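Local coordinates for protein cellulase, glycosyl hydrolase family 5, TPS linker, domain X (Spirochaeta thermophila, PDB 5E9P) that binds cellulose and also xylan as a type A carbohydrate-binding module, probably helping to hold its attached family 5 glycosyl hydrolase on insoluble substrate, at residues L42-I47 / D51-W56; F11-D14 / Y20-T23. All coordinates share one frame; numbering follows the deposited sequence.

Interaction 1 (L42-I47 / D51-W56); sequences LDLLEI and DYTNVW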
ATOM      1  N   LEU A  42      -0.490   8.382  -8.700  1.00  7.76           N
ATOM      2  CA  LEU A  42      -1.724   8.085  -8.014  1.00  7.70           C
ATOM      3  C   LEU A  42      -2.483   9.325  -7.591  1.00  8.93           C
ATOM      4  O   LEU A  42      -1.881  10.345  -7.218  1.00 10.08           O
ATOM      5  CB  LEU A  42      -1.484   7.179  -6.812  1.00  7.57           C
ATOM      6  CG  LEU A  42      -0.771   5.874  -7.128  1.00  7.12           C
ATOM      7  CD1 LEU A  42      -0.726   5.017  -5.889  1.00  7.51           C
ATOM      8  CD2 LEU A  42      -1.389   5.116  -8.262  1.00  7.52           C
ATOM      9  N   ASP A  43      -3.789   9.214  -7.600  1.00  8.43           N
ATOM     10  CA  ASP A  43      -4.626  10.190  -6.901  1.00 10.02           C
ATOM     11  C   ASP A  43      -4.661   9.932  -5.416  1.00  9.89           C
ATOM     12  O   ASP A  43      -4.814  10.885  -4.634  1.00 11.90           O
ATOM     13  CB  ASP A  43      -6.068  10.150  -7.456  1.00 11.49           C
ATOM     14  CG  ASP A  43      -6.147  10.637  -8.941  1.00 14.54           C
ATOM     15  OD1 ASP A  43      -5.383  11.531  -9.245  1.00 20.23           O
ATOM     16  OD2 ASP A  43      -7.071  10.131  -9.649  1.00 19.68           O
ATOM     17  N   LEU A  44      -4.563   8.689  -4.993  1.00  9.29           N
ATOM     18  CA  LEU A  44      -4.578   8.324  -3.560  1.00  8.80           C
ATOM     19  C   LEU A  44      -3.908   7.006  -3.364  1.00  7.92           C
ATOM     20  O   LEU A  44      -4.151   6.055  -4.108  1.00  8.78           O
ATOM     21  CB  LEU A  44      -6.012   8.240  -3.071  1.00 10.47           C
ATOM     22  CG  LEU A  44      -6.234   7.924  -1.614  1.00 10.66           C
ATOM     23  CD1 LEU A  44      -5.694   9.019  -0.714  1.00 12.72           C
ATOM     24  CD2 LEU A  44      -7.702   7.682  -1.323  1.00 13.31           C
ATOM     25  N   LEU A  45      -3.093   6.960  -2.288  1.00  7.54           N
ATOM     26  CA  LEU A  45      -2.684   5.675  -1.698  1.00  7.29           C
ATOM     27  C   LEU A  45      -2.744   5.909  -0.192  1.00  7.72           C
ATOM     28  O   LEU A  45      -1.880   6.602   0.334  1.00 10.17           O
ATOM     29  CB  LEU A  45      -1.307   5.219  -2.122  1.00  7.09           C
ATOM     30  CG  LEU A  45      -1.019   3.742  -1.738  1.00  7.21           C
ATOM     31  CD1 LEU A  45      -1.814   2.776  -2.575  1.00  8.39           C
ATOM     32  CD2 LEU A  45       0.461   3.465  -1.860  1.00  8.56           C
ATOM     33  N   GLU A  46      -3.786   5.365   0.446  1.00  7.23           N
ATOM     34  CA  GLU A  46      -3.872   5.502   1.892  1.00  8.13           C
ATOM     35  C   GLU A  46      -3.760   4.136   2.520  1.00  6.93           C
ATOM     36  O   GLU A  46      -4.345   3.166   1.997  1.00  7.98           O
ATOM     37  CB  GLU A  46      -5.061   6.296   2.329  1.00 10.32           C
ATOM     38  CG  GLU A  46      -6.333   5.762   1.868  1.00 10.04           C
ATOM     39  CD  GLU A  46      -7.603   6.558   2.253  1.00 11.38           C
ATOM     40  OE1 GLU A  46      -7.477   7.574   2.950  1.00 13.26           O
ATOM     41  OE2 GLU A  46      -8.738   6.086   1.894  1.00 12.26           O
ATOM     42  N   ILE A  47      -3.007   4.049   3.586  1.00  6.59           N
ATOM     43  CA  ILE A  47      -2.754   2.786   4.258  1.00  6.63           C
ATOM     44  C   ILE A  47      -3.070   2.994   5.734  1.00  6.78           C
ATOM     45  O   ILE A  47      -2.448   3.828   6.388  1.00  7.83           O
ATOM     46  CB  ILE A  47      -1.327   2.240   4.030  1.00  7.04           C
ATOM     47  CG1 ILE A  47      -1.023   2.200   2.532  1.00  7.67           C
ATOM     48  CG2 ILE A  47      -1.252   0.876   4.697  1.00  7.87           C
ATOM     49  CD1 ILE A  47       0.410   1.794   2.215  1.00  8.95           C
ATOM     50  N   ASP A  51      -2.166   9.014   4.604  0.50  9.43           N
ATOM     51  CA  ASP A  51      -1.925   9.270   3.173  0.50  9.56           C
ATOM     52  C   ASP A  51      -0.435   8.995   2.875  0.50  9.60           C
ATOM     53  O   ASP A  51       0.489   9.614   3.475  0.50 13.39           O
ATOM     54  CB  ASP A  51      -2.382  10.745   2.954  0.50 12.56           C
ATOM     55  CG  ASP A  51      -2.381  11.167   1.495  0.50 13.74           C
ATOM     56  OD1 ASP A  51      -1.645  10.559   0.760  0.50 15.01           O
ATOM     57  OD2 ASP A  51      -2.968  12.206   1.189  0.50 24.20           O
ATOM     58  N   TYR A  52      -0.182   8.049   1.978  1.00  8.11           N
ATOM     59  CA  TYR A  52       1.145   7.698   1.438  1.00  8.33           C
ATOM     60  C   TYR A  52       1.125   7.842  -0.093  1.00  7.66           C
ATOM     61  O   TYR A  52       1.752   7.058  -0.787  1.00  8.10           O
ATOM     62  CB  TYR A  52       1.587   6.316   1.876  1.00  8.46           C
ATOM     63  CG  TYR A  52       1.722   6.156   3.376  1.00  8.39           C
ATOM     64  CD1 TYR A  52       2.753   6.739   4.063  1.00 11.38           C
ATOM     65  CD2 TYR A  52       0.769   5.467   4.082  1.00  9.25           C
ATOM     66  CE1 TYR A  52       2.816   6.609   5.494  1.00 13.44           C
ATOM     67  CE2 TYR A  52       0.838   5.338   5.395  1.00 12.54           C
ATOM     68  CZ  TYR A  52       1.801   5.888   6.106  1.00 12.42           C
ATOM     69  OH  TYR A  52       1.847   5.743   7.490  1.00 17.80           O
ATOM     70  N   THR A  53       0.403   8.827  -0.590  1.00  8.39           N
ATOM     71  CA  THR A  53       0.250   8.965  -2.058  1.00  8.35           C
ATOM     72  C   THR A  53       1.540   9.418  -2.683  1.00  8.23           C
ATOM     73  O   THR A  53       2.031  10.542  -2.337  1.00  9.30           O
ATOM     74  CB  THR A  53      -0.887   9.943  -2.354  1.00  9.21           C
ATOM     75  OG1 THR A  53      -2.086   9.559  -1.659  1.00  9.41           O
ATOM     76  CG2 THR A  53      -1.215  10.002  -3.830  1.00 10.30           C
ATOM     77  N   ASN A  54       2.089   8.670  -3.615  1.00  7.41           N
ATOM     78  CA  ASN A  54       3.231   9.123  -4.401  1.00  7.95           C
ATOM     79  C   ASN A  54       4.453   9.368  -3.561  1.00  7.52           C
ATOM     80  O   ASN A  54       5.176  10.353  -3.757  1.00  7.90           O
ATOM     81  CB  ASN A  54       2.895  10.321  -5.275  1.00  8.33           C
ATOM     82  CG  ASN A  54       1.719  10.068  -6.153  1.00  8.44           C
ATOM     83  OD1 ASN A  54       1.481   8.969  -6.652  1.00  8.67           O
ATOM     84  ND2 ASN A  54       0.938  11.131  -6.394  1.00 10.34           N
ATOM     85  N   VAL A  55       4.762   8.444  -2.651  1.00  7.70           N
ATOM     86  CA  VAL A  55       5.962   8.507  -1.812  1.00  8.75           C
ATOM     87  C   VAL A  55       6.650   7.179  -1.748  1.00  8.26           C
ATOM     88  O   VAL A  55       6.040   6.102  -2.012  1.00  8.95           O
ATOM     89  CB  VAL A  55       5.676   8.977  -0.391  1.00 10.06           C
ATOM     90  CG1 VAL A  55       4.983  10.292  -0.359  1.00 11.28           C
ATOM     91  CG2 VAL A  55       4.924   7.906   0.446  1.00 11.58           C
ATOM     92  N   TRP A  56       7.887   7.200  -1.316  1.00  8.83           N
ATOM     93  CA  TRP A  56       8.591   6.023  -0.821  1.00  9.62           C
ATOM     94  C   TRP A  56       8.465   5.997   0.683  1.00 10.59           C
ATOM     95  O   TRP A  56       8.799   7.032   1.322  1.00 12.90           O
ATOM     96  CB  TRP A  56      10.098   6.087  -1.196  1.00 11.41           C
ATOM     97  CG  TRP A  56      10.872   4.854  -0.984  1.00 12.84           C
ATOM     98  CD1 TRP A  56      11.319   4.022  -1.992  1.00 13.81           C
ATOM     99  CD2 TRP A  56      11.484   4.315   0.227  1.00 14.06           C
ATOM    100  NE1 TRP A  56      12.113   3.029  -1.514  1.00 15.19           N
ATOM    101  CE2 TRP A  56      12.236   3.160  -0.161  1.00 15.45           C
ATOM    102  CE3 TRP A  56      11.448   4.671   1.569  1.00 15.81           C
ATOM    103  CZ2 TRP A  56      12.930   2.369   0.772  1.00 16.32           C
ATOM    104  CZ3 TRP A  56      12.163   3.828   2.490  1.00 16.79           C
ATOM    105  CH2 TRP A  56      12.863   2.716   2.026  1.00 19.19           C
TER
HETATM  106  O   HOH W   1      -4.088  12.174  -2.010  1.00 33.37           O
HETATM  107  O   HOH W   2      -1.046   4.412   8.825  0.50 12.47           O
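The hydroxyl of T53 is held from both sides of the contact. Its OG1 accepts the backbone N-H of L45, N to OG1 2.9 Å and fairly straight at 163°. In the D51 conformer described, one of two deposited, OG1 donates to OD1 of D51 at 2.7 Å from above the carboxylate plane, and the same oxygen takes the N-H of T53, an Asx turn. With OG1 anti to its carbonyl carbon (chi1 -53°), T53 sends the hydroxyl to L45 and leaves the methyl CG2 against O of L42, 3.5 Å away. If a valine stood in place of T53, the N-H of L45 would probably be left without its acceptor, and the D51 carboxylate, in this conformer, would lose a donor. These bonds continue a beta hairpin past its last strand pair: strands 44-47 and 50-51 run antiparallel, with E46 and D51 a non-hydrogen-bonded pair, and just beyond it N of Y52 donates to O of L45 at 2.8 Å, nearly in line with the carbonyl bond. A type II turn from Y52 to V55 follows. N54 occupies the turn position that needs a left-handed backbone, which asparagine tolerates well, and its amide grips the backbone of L42 twice: OD1 accepts from N of L42 at 2.9 Å through a lone pair, while ND2 gives to O of L42 at 3.0 Å, that oxygen lying 21° out of the amide plane. The side chains of I47 and Y52 cross at about a right angle, CB of I47 beside the CD2-CE2 side of the ring, 3.8 Å from CD2, with O of I47 at the ring's edge; I62 touches both. A water donates to O of I47 and is weakly linked to the hydroxyl of Y52.

Interaction 2 (F11-D14 / Y20-T23); sequences FSYD and YWKT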
ATOM      1  N   PHE A  11       4.208  -7.350  -3.846  1.00  8.53           N
ATOM      2  CA  PHE A  11       3.078  -6.945  -4.677  1.00  8.01           C
ATOM      3  C   PHE A  11       3.494  -5.808  -5.570  1.00  7.40           C
ATOM      4  O   PHE A  11       4.165  -4.883  -5.139  1.00  9.78           O
ATOM      5  CB  PHE A  11       1.947  -6.496  -3.739  1.00  8.24           C
ATOM      6  CG  PHE A  11       0.692  -6.033  -4.421  1.00  7.09           C
ATOM      7  CD1 PHE A  11      -0.277  -6.943  -4.795  1.00  7.97           C
ATOM      8  CD2 PHE A  11       0.459  -4.713  -4.697  1.00  8.55           C
ATOM      9  CE1 PHE A  11      -1.448  -6.523  -5.352  1.00  9.26           C
ATOM     10  CE2 PHE A  11      -0.710  -4.309  -5.295  1.00  9.74           C
ATOM     11  CZ  PHE A  11      -1.647  -5.219  -5.643  1.00  9.95           C
ATOM     12  N   SER A  12       3.019  -5.812  -6.773  0.50  7.58           N
ATOM     13  CA  SER A  12       3.156  -4.689  -7.661  0.50  8.13           C
ATOM     14  C   SER A  12       1.980  -4.605  -8.569  0.50  8.55           C
ATOM     15  O   SER A  12       1.256  -5.569  -8.905  0.50  9.04           O
ATOM     16  CB  SER A  12       4.487  -4.769  -8.421  0.50 12.62           C
ATOM     17  OG  SER A  12       4.577  -5.990  -9.148  0.50 17.57           O
ATOM     18  N   TYR A  13       1.699  -3.400  -8.965  1.00  7.32           N
ATOM     19  CA  TYR A  13       0.586  -3.127  -9.821  1.00  7.50           C
ATOM     20  C   TYR A  13       0.801  -1.834 -10.587  1.00  6.77           C
ATOM     21  O   TYR A  13       1.288  -0.862 -10.011  1.00  8.13           O
ATOM     22  CB  TYR A  13      -0.722  -3.067  -8.991  1.00  7.82           C
ATOM     23  CG  TYR A  13      -1.934  -2.795  -9.834  1.00  7.23           C
ATOM     24  CD1 TYR A  13      -2.530  -3.797 -10.602  1.00  6.88           C
ATOM     25  CD2 TYR A  13      -2.487  -1.540  -9.899  1.00  7.75           C
ATOM     26  CE1 TYR A  13      -3.608  -3.531 -11.418  1.00  6.93           C
ATOM     27  CE2 TYR A  13      -3.561  -1.261 -10.719  1.00  7.38           C
ATOM     28  CZ  TYR A  13      -4.144  -2.274 -11.464  1.00  7.02           C
ATOM     29  OH  TYR A  13      -5.210  -1.962 -12.270  1.00  7.83           O
ATOM     30  N   ASP A  14       0.421  -1.814 -11.848  1.00  6.55           N
ATOM     31  CA  ASP A  14       0.472  -0.592 -12.670  1.00  6.98           C
ATOM     32  C   ASP A  14      -0.802  -0.462 -13.426  1.00  7.48           C
ATOM     33  O   ASP A  14      -1.074  -1.303 -14.311  1.00 10.46           O
ATOM     34  CB  ASP A  14       1.655  -0.616 -13.621  1.00  8.47           C
ATOM     35  CG  ASP A  14       2.978  -0.581 -12.872  1.00  8.94           C
ATOM     36  OD1 ASP A  14       3.502  -1.649 -12.484  1.00 10.64           O
ATOM     37  OD2 ASP A  14       3.514   0.517 -12.661  1.00 10.56           O
ATOM     38  N   TYR A  20      -9.093  -1.826  -3.309  1.00  8.96           N
ATOM     39  CA  TYR A  20      -9.014  -2.011  -1.863  1.00  8.38           C
ATOM     40  C   TYR A  20      -8.332  -3.372  -1.628  1.00  7.98           C
ATOM     41  O   TYR A  20      -8.943  -4.416  -1.860  1.00  9.57           O
ATOM     42  CB  TYR A  20     -10.416  -1.999  -1.251  1.00  9.93           C
ATOM     43  CG  TYR A  20     -11.156  -0.711  -1.445  1.00 11.91           C
ATOM     44  CD1 TYR A  20     -11.941  -0.459  -2.507  1.00 14.66           C
ATOM     45  CD2 TYR A  20     -11.094   0.304  -0.486  1.00 13.28           C
ATOM     46  CE1 TYR A  20     -12.699   0.770  -2.650  1.00 16.19           C
ATOM     47  CE2 TYR A  20     -11.793   1.470  -0.505  1.00 16.26           C
ATOM     48  CZ  TYR A  20     -12.551   1.702  -1.629  1.00 17.60           C
ATOM     49  OH  TYR A  20     -13.332   2.862  -1.758  1.00 25.70           O
ATOM     50  N   TRP A  21      -7.085  -3.307  -1.161  1.00  6.97           N
ATOM     51  CA  TRP A  21      -6.259  -4.492  -0.931  1.00  6.90           C
ATOM     52  C   TRP A  21      -5.901  -4.572   0.541  1.00  6.62           C
ATOM     53  O   TRP A  21      -5.559  -3.559   1.133  1.00  7.58           O
ATOM     54  CB  TRP A  21      -4.980  -4.442  -1.752  1.00  6.95           C
ATOM     55  CG  TRP A  21      -5.168  -4.325  -3.233  1.00  6.97           C
ATOM     56  CD1 TRP A  21      -5.905  -5.120  -4.047  1.00  8.05           C
ATOM     57  CD2 TRP A  21      -4.552  -3.370  -4.090  1.00  7.35           C
ATOM     58  NE1 TRP A  21      -5.766  -4.707  -5.362  1.00  8.66           N
ATOM     59  CE2 TRP A  21      -4.937  -3.646  -5.398  1.00  7.78           C
ATOM     60  CE3 TRP A  21      -3.700  -2.288  -3.883  1.00  8.12           C
ATOM     61  CZ2 TRP A  21      -4.486  -2.856  -6.506  1.00  9.00           C
ATOM     62  CZ3 TRP A  21      -3.262  -1.553  -4.951  1.00  8.98           C
ATOM     63  CH2 TRP A  21      -3.646  -1.822  -6.215  1.00  9.52           C
ATOM     64  N   LYS A  22      -5.885  -5.780   1.115  1.00  7.24           N
ATOM     65  CA  LYS A  22      -5.461  -5.933   2.500  1.00  7.91           C
ATOM     66  C   LYS A  22      -4.447  -7.036   2.616  1.00  7.40           C
ATOM     67  O   LYS A  22      -4.498  -8.038   1.848  1.00  8.29           O
ATOM     68  CB  LYS A  22      -6.627  -6.146   3.422  1.00  9.32           C
ATOM     69  CG  LYS A  22      -7.320  -7.468   3.244  1.00 11.15           C
ATOM     70  CD  LYS A  22      -8.484  -7.635   4.246  1.00 14.45           C
ATOM     71  CE  LYS A  22      -9.135  -8.967   4.009  1.00 25.01           C
ATOM     72  NZ  LYS A  22     -10.232  -9.214   4.996  1.00 40.76           N
ATOM     73  N   THR A  23      -3.525  -6.914   3.569  1.00  7.44           N
ATOM     74  CA  THR A  23      -2.536  -7.953   3.810  1.00  7.84           C
ATOM     75  C   THR A  23      -2.131  -7.888   5.265  1.00  7.67           C
ATOM     76  O   THR A  23      -2.157  -6.828   5.880  1.00  7.94           O
ATOM     77  CB  THR A  23      -1.285  -7.724   2.906  1.00  9.13           C
ATOM     78  OG1 THR A  23      -0.345  -8.754   3.080  1.00 13.80           O
ATOM     79  CG2 THR A  23      -0.627  -6.415   3.100  1.00  8.50           C
TER
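F11 drives the edge of its ring into the face of W21 in a T-shaped pair, the ring centroids 4.7 Å apart and the planes at 60°. Its CZ stands over the middle of the six-membered ring of the indole and comes within 3.7 Å of W21 CE2. Placing CG anti to the backbone N (chi1 180°) extends the phenyl group straight out from its strand, and a flat hydrocarbon with no polar atom is well suited to press on a buried indole. Two residues on, the strand's alternation returns a side chain to the same side. Y13 plays the reverse part: here W21 brings its edge to the tyrosine face, in an offset edge-to-face pair with centroids 5.6 Å apart and planes at 64°. W21 CZ2 lies over the Y13 face, displaced toward the rim, while W21 CH2 makes the closest approach, 3.9 Å to CD2 of Y13. Tyrosine suits this partly exposed place, its ring packing against the indole while the hydroxyl finds a polar partner, weakly, in O of A16. W21 is thus used on its face by one ring and at its edge by the other, the hub of an aromatic cluster that Y19 and Y74 enlarge. Strand 11-14 lies at the margin of one sheet beside 82-85, whereas 17-23 runs in the other between 5-6 and 70-76, and V83 and I72 also touch W21 between the two layers.

Along the chain interaction 2 closes before interaction 1 opens, and their centres stand 12 Å apart, the nearest atoms about 5 Å, so they do not touch. They share the five-stranded sheet: strands 17-23 and 44-47 flank strand 70-76, whose I72 and Y74 meet side chains of both contacts. Interaction 2 joins the two sheets of the jelly roll through aromatic side chains, whereas interaction 1 is largely a polar linkage within the hairpin at the sheet's far margin, where the chain turns toward strand 56-58, though its L45 and I47 also reach V37 of the facing sheet. In this small module, which has no helix, one contact ties the layers together and the other secures the sheet's edge.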